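Local atomic coordinates of NTP pyrophosphohydrolase MazG-like domain-containing protein (Vibrio sp. DAT722, PDB entry 2Q73), a protein that probably hydrolyses nucleoside triphosphates to monophosphates and pyrophosphate as a magnesium-dependent MazG-type house-cleaning enzyme. Residues E30-L34 with E58-V62. Residues are numbered along the deposited sequence.
Sequences EVGEL and ELYDV. With MG (magnesium ion), chain G.
A buried, metal-bridged packing of two antiparallel helices forms the magnesium site of this all-alpha MazG fold, where helix 20-39 meets helix 55-72. Both segments are regular helix; their axes approach to 8.6 Å at a signed crossing angle of -161°. The register sets Glu30 CA 5.5 Å from Val62 CA and Leu34 CA 4.9 Å from Glu58 CA. Along one edge of the interface four carboxylates converge on the ion, each through one oxygen: Glu30 OE1 and Glu33 OE1 at 2.3 Å from MG, Glu58 OE1 at 2.4 Å and Asp61 OD2 at 2.5 Å, with water 2 at 2.4 Å. Glu30 and Glu58 curl in with m,m rotamers, whereas Glu33 extends (m,t). The cation allows Glu33 OE1 and Glu58 OE1 to lie 3.3 Å apart. The ExxE of EVGEL and ExxD of ELYDV are consistent with the split acidic metal-binding motif of MazG enzymes. Apolar contacts join Leu34 CD1 to Leu59 CD2 (3.5 Å) and Val31 CG2 to Val62 CG2 (4.0 Å). Beyond this seam helices 20-39 and 55-72 of a second subunit pack Leu27 on Leu34 and Val66 on Val62; on the metal side Lys84 of its helix 77-90 salt-bridges Asp61 OD1.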
ATOM      1  N   GLU C  30      -4.869  -6.338  -1.942  1.00 26.18           N
ATOM      2  CA  GLU C  30      -5.464  -6.808  -0.669  1.00 28.19           C
ATOM      3  C   GLU C  30      -5.219  -5.847   0.480  1.00 27.86           C
ATOM      4  O   GLU C  30      -6.076  -5.692   1.355  1.00 28.45           O
ATOM      5  CB  GLU C  30      -4.995  -8.221  -0.289  1.00 27.78           C
ATOM      6  CG  GLU C  30      -5.308  -9.284  -1.354  1.00 29.23           C
ATOM      7  CD  GLU C  30      -6.782  -9.423  -1.729  1.00 33.69           C
ATOM      8  OE1 GLU C  30      -7.696  -9.033  -0.974  1.00 33.78           O
ATOM      9  OE2 GLU C  30      -7.038  -9.971  -2.824  1.00 38.60           O
ATOM     10  N   VAL C  31      -4.064  -5.189   0.471  1.00 27.56           N
ATOM     11  CA  VAL C  31      -3.757  -4.199   1.485  1.00 27.10           C
ATOM     12  C   VAL C  31      -4.781  -3.060   1.358  1.00 27.83           C
ATOM     13  O   VAL C  31      -5.251  -2.542   2.373  1.00 27.96           O
ATOM     14  CB  VAL C  31      -2.316  -3.711   1.361  1.00 28.15           C
ATOM     15  CG1 VAL C  31      -2.054  -2.449   2.208  1.00 28.36           C
ATOM     16  CG2 VAL C  31      -1.341  -4.814   1.822  1.00 26.75           C
ATOM     17  N   GLY C  32      -5.119  -2.662   0.128  1.00 26.30           N
ATOM     18  CA  GLY C  32      -6.130  -1.597  -0.056  1.00 26.09           C
ATOM     19  C   GLY C  32      -7.505  -2.014   0.430  1.00 26.45           C
ATOM     20  O   GLY C  32      -8.217  -1.238   1.042  1.00 25.03           O
ATOM     21  N   GLU C  33      -7.877  -3.262   0.162  1.00 25.86           N
ATOM     22  CA  GLU C  33      -9.148  -3.793   0.672  1.00 26.70           C
ATOM     23  C   GLU C  33      -9.115  -3.896   2.191  1.00 25.98           C
ATOM     24  O   GLU C  33     -10.131  -3.635   2.850  1.00 27.53           O
ATOM     25  CB  GLU C  33      -9.449  -5.146   0.012  1.00 25.43           C
ATOM     26  CG  GLU C  33      -9.744  -4.966  -1.480  1.00 26.85           C
ATOM     27  CD  GLU C  33     -10.240  -6.232  -2.193  1.00 32.21           C
ATOM     28  OE1 GLU C  33     -10.313  -7.322  -1.564  1.00 37.96           O
ATOM     29  OE2 GLU C  33     -10.590  -6.119  -3.407  1.00 38.96           O
ATOM     30  N   LEU C  34      -7.963  -4.269   2.760  1.00 25.27           N
ATOM     31  CA  LEU C  34      -7.799  -4.220   4.211  1.00 25.58           C
ATOM     32  C   LEU C  34      -8.064  -2.812   4.788  1.00 25.63           C
ATOM     33  O   LEU C  34      -8.776  -2.661   5.797  1.00 26.73           O
ATOM     34  CB  LEU C  34      -6.392  -4.700   4.633  1.00 25.50           C
ATOM     35  CG  LEU C  34      -6.075  -4.669   6.144  1.00 26.88           C
ATOM     36  CD1 LEU C  34      -7.036  -5.587   6.947  1.00 26.82           C
ATOM     37  CD2 LEU C  34      -4.648  -5.095   6.362  1.00 27.57           C
ATOM     38  N   GLU C  58      -9.894  -9.761   4.838  1.00 26.45           N
ATOM     39  CA  GLU C  58      -8.829  -8.997   4.211  1.00 26.50           C
ATOM     40  C   GLU C  58      -7.468  -9.317   4.822  1.00 26.18           C
ATOM     41  O   GLU C  58      -6.484  -9.395   4.084  1.00 27.05           O
ATOM     42  CB  GLU C  58      -9.111  -7.476   4.231  1.00 27.13           C
ATOM     43  CG  GLU C  58     -10.512  -7.093   3.698  1.00 27.99           C
ATOM     44  CD  GLU C  58     -10.915  -7.747   2.371  1.00 32.52           C
ATOM     45  OE1 GLU C  58     -10.046  -8.222   1.619  1.00 33.92           O
ATOM     46  OE2 GLU C  58     -12.134  -7.756   2.075  1.00 33.86           O
ATOM     47  N   LEU C  59      -7.417  -9.522   6.145  1.00 25.80           N
ATOM     48  CA  LEU C  59      -6.177  -9.951   6.821  1.00 26.02           C
ATOM     49  C   LEU C  59      -5.703 -11.315   6.309  1.00 26.45           C
ATOM     50  O   LEU C  59      -4.515 -11.488   5.997  1.00 26.61           O
ATOM     51  CB  LEU C  59      -6.338  -9.976   8.347  1.00 24.90           C
ATOM     52  CG  LEU C  59      -6.380  -8.621   9.092  1.00 25.07           C
ATOM     53  CD1 LEU C  59      -6.693  -8.818  10.555  1.00 24.13           C
ATOM     54  CD2 LEU C  59      -5.086  -7.802   8.920  1.00 24.82           C
ATOM     55  N   TYR C  60      -6.631 -12.261   6.198  1.00 26.73           N
ATOM     56  CA  TYR C  60      -6.304 -13.557   5.600  1.00 26.55           C
ATOM     57  C   TYR C  60      -5.804 -13.376   4.150  1.00 27.20           C
ATOM     58  O   TYR C  60      -4.826 -14.002   3.741  1.00 27.11           O
ATOM     59  CB  TYR C  60      -7.491 -14.521   5.626  1.00 27.32           C
ATOM     60  CG  TYR C  60      -7.071 -15.862   5.048  1.00 26.46           C
ATOM     61  CD1 TYR C  60      -6.433 -16.809   5.840  1.00 27.47           C
ATOM     62  CD2 TYR C  60      -7.216 -16.127   3.683  1.00 27.30           C
ATOM     63  CE1 TYR C  60      -6.002 -18.033   5.290  1.00 29.06           C
ATOM     64  CE2 TYR C  60      -6.779 -17.327   3.128  1.00 27.11           C
ATOM     65  CZ  TYR C  60      -6.174 -18.268   3.933  1.00 28.92           C
ATOM     66  OH  TYR C  60      -5.752 -19.467   3.380  1.00 29.70           O
ATOM     67  N   ASP C  61      -6.472 -12.524   3.377  1.00 27.25           N
ATOM     68  CA  ASP C  61      -6.071 -12.348   1.989  1.00 28.15           C
ATOM     69  C   ASP C  61      -4.660 -11.750   1.864  1.00 28.63           C
ATOM     70  O   ASP C  61      -3.925 -12.127   0.963  1.00 29.14           O
ATOM     71  CB  ASP C  61      -7.079 -11.490   1.222  1.00 28.61           C
ATOM     72  CG  ASP C  61      -8.432 -12.173   1.034  1.00 30.02           C
ATOM     73  OD1 ASP C  61      -8.585 -13.383   1.310  1.00 30.97           O
ATOM     74  OD2 ASP C  61      -9.361 -11.466   0.589  1.00 30.81           O
ATOM     75  N   VAL C  62      -4.292 -10.805   2.748  1.00 27.80           N
ATOM     76  CA  VAL C  62      -2.923 -10.279   2.788  1.00 28.22           C
ATOM     77  C   VAL C  62      -1.936 -11.420   3.139  1.00 28.32           C
ATOM     78  O   VAL C  62      -0.898 -11.599   2.455  1.00 27.93           O
ATOM     79  CB  VAL C  62      -2.802  -9.071   3.760  1.00 27.71           C
ATOM     80  CG1 VAL C  62      -1.341  -8.702   3.957  1.00 29.55           C
ATOM     81  CG2 VAL C  62      -3.598  -7.857   3.202  1.00 26.81           C
TER
HETATM   82 MG    MG G 503      -9.901  -9.345  -0.542  0.50 21.64          MG
HETATM   83  O   HOH W   1      -9.643 -10.645  -2.791  1.00 47.14           O
HETATM   84  O   HOH W   2     -12.283  -9.153  -0.471  1.00 45.84           O